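Protein yahD a copper inducible hydrolase (PDB 3OG9) is a copper-inducible protein of the alpha/beta hydrolase fold that binds D-malate and probably acts as a hydrolase. Local coordinates at residues A[33-38]-A[196-201]. Sequence-based numbering, arbitrary orientation. Where two conformers were deposited one is given.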
loop_
_atom_site.group_PDB
_atom_site.type_symbol
_atom_site.label_atom_id
_atom_site.label_comp_id
_atom_site.label_asym_id
_atom_site.label_seq_id
_atom_site.Cartn_x
_atom_site.Cartn_y
_atom_site.Cartn_z
ATOM N N VAL A 33 -1.841 12.842 0.731
ATOM C CA VAL A 33 -1.715 13.706 -0.432
ATOM C C VAL A 33 -0.440 14.544 -0.472
ATOM O O VAL A 33 0.283 14.486 -1.476
ATOM C CB VAL A 33 -2.989 14.564 -0.676
ATOM C CG1 VAL A 33 -2.732 15.630 -1.765
ATOM C CG2 VAL A 33 -4.138 13.657 -1.034
ATOM N N GLU A 34 -0.137 15.282 0.611
ATOM C CA GLU A 34 1.096 16.075 0.669
ATOM C C GLU A 34 2.332 15.218 0.699
ATOM O O GLU A 34 3.351 15.590 0.114
ATOM C CB GLU A 34 1.083 17.039 1.866
ATOM C CG GLU A 34 0.136 18.214 1.633
ATOM C CD GLU A 34 0.185 19.237 2.757
ATOM O OE1 GLU A 34 0.195 18.836 3.936
ATOM O OE2 GLU A 34 0.214 20.445 2.444
ATOM N N ILE A 35 2.247 14.051 1.339
ATOM C CA ILE A 35 3.359 13.113 1.355
ATOM C C ILE A 35 3.672 12.645 -0.088
ATOM O O ILE A 35 4.845 12.634 -0.517
ATOM C CB ILE A 35 3.052 11.886 2.299
ATOM C CG1 ILE A 35 2.918 12.323 3.759
ATOM C CG2 ILE A 35 4.123 10.783 2.233
ATOM C CD1 ILE A 35 4.107 12.902 4.291
ATOM N N ALA A 36 2.640 12.217 -0.809
ATOM C CA ALA A 36 2.832 11.765 -2.213
ATOM C C ALA A 36 3.422 12.875 -3.077
ATOM O O ALA A 36 4.268 12.616 -3.918
ATOM C CB ALA A 36 1.501 11.291 -2.834
ATOM N N GLU A 37 2.953 14.104 -2.866
ATOM C CA GLU A 37 3.490 15.264 -3.554
ATOM C C GLU A 37 5.000 15.478 -3.304
ATOM O O GLU A 37 5.693 15.950 -4.198
ATOM C CB GLU A 37 2.672 16.518 -3.231
ATOM C CG GLU A 37 1.339 16.548 -3.984
ATOM C CD GLU A 37 0.306 17.530 -3.417
ATOM O OE1 GLU A 37 -0.713 17.760 -4.120
ATOM O OE2 GLU A 37 0.472 18.074 -2.289
ATOM N N MET A 38 5.493 15.108 -2.124
ATOM C CA MET A 38 6.943 15.152 -1.838
ATOM C C MET A 38 7.713 13.984 -2.470
ATOM O O MET A 38 8.836 14.159 -2.959
ATOM C CB MET A 38 7.219 15.204 -0.322
ATOM C CG MET A 38 6.839 16.520 0.337
ATOM S SD MET A 38 7.554 16.807 1.986
ATOM C CE MET A 38 9.282 17.005 1.547
ATOM N N GLU A 196 12.023 10.970 7.565
ATOM C CA GLU A 196 13.221 10.372 6.969
ATOM C C GLU A 196 12.844 9.211 6.050
ATOM O O GLU A 196 13.462 9.020 4.994
ATOM C CB GLU A 196 14.202 9.886 8.053
ATOM C CG GLU A 196 14.828 11.027 8.894
ATOM C CD GLU A 196 13.897 11.597 10.005
ATOM O OE1 GLU A 196 12.781 11.067 10.247
ATOM O OE2 GLU A 196 14.304 12.598 10.651
ATOM N N GLU A 197 11.836 8.435 6.425
ATOM C CA GLU A 197 11.491 7.330 5.502
ATOM C C GLU A 197 10.841 7.839 4.226
ATOM O O GLU A 197 11.022 7.253 3.166
ATOM C CB GLU A 197 10.652 6.230 6.163
ATOM C CG GLU A 197 9.217 6.597 6.496
ATOM C CD GLU A 197 8.582 5.507 7.379
ATOM O OE1 GLU A 197 8.595 5.642 8.609
ATOM O OE2 GLU A 197 8.130 4.483 6.833
ATOM N N VAL A 198 10.088 8.929 4.330
ATOM C CA VAL A 198 9.519 9.577 3.146
ATOM C C VAL A 198 10.590 10.153 2.178
ATOM O O VAL A 198 10.497 9.982 0.936
ATOM C CB VAL A 198 8.460 10.613 3.546
ATOM C CG1 VAL A 198 8.011 11.445 2.343
ATOM C CG2 VAL A 198 7.310 9.896 4.197
ATOM N N LEU A 199 11.606 10.811 2.727
ATOM C CA LEU A 199 12.739 11.236 1.886
ATOM C C LEU A 199 13.494 10.053 1.251
ATOM O O LEU A 199 13.960 10.154 0.105
ATOM C CB LEU A 199 13.692 12.164 2.651
ATOM C CG LEU A 199 13.050 13.503 3.055
ATOM C CD1 LEU A 199 14.088 14.414 3.731
ATOM C CD2 LEU A 199 12.455 14.212 1.839
ATOM N N ALA A 200 13.622 8.955 1.991
ATOM C CA ALA A 200 14.268 7.750 1.485
ATOM C C ALA A 200 13.489 7.203 0.273
ATOM O O ALA A 200 14.069 6.773 -0.745
ATOM C CB ALA A 200 14.384 6.707 2.577
ATOM N N ALA A 201 12.157 7.246 0.376
ATOM C CA ALA A 201 11.287 6.765 -0.723
ATOM C C ALA A 201 11.369 7.686 -1.944
ATOM O O ALA A 201 11.474 7.219 -3.099
ATOM C CB ALA A 201 9.850 6.653 -0.227
#
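No flat group takes part where Ile35 meets Val198 and Met38 approaches Leu199; the contact is made by methyl carbons. It joins two helices of the alpha/beta hydrolase fold, 33-39 and 195-208, which lie side by side on one face of the central sheet. Helix 33-39 rests on strands 19-22 and 45-48. Helix 195-208 covers strands 129-133 and 181-186, with Val198 packed on Phe133. The CA atoms of Ile35 and Val198 are 7.3 Å apart, and their side chains cross at about a right angle. Val198 points toward the other helix and is buried. Leu199 is exposed, and its side-chain end comes nearer the other helix. In one of the two conformers of Met38, CE comes to 4.2 Å from Leu199 CD2, so this touch is doubtful. Lys202 NZ is hydrogen-bonded to Met38 O. The carboxylate of Glu197 is held at both oxygens: OE1 by His134 NE2 and OE2 by Ser155 OG. In Ile35, CG1 sits beside the backbone N (chi1 -65°), which leaves CG2 to reach across. That methyl meets both branches of Val198, with Ile35 CG2 3.8 Å from Val198 CG2 and 3.9 Å from Val198 CG1.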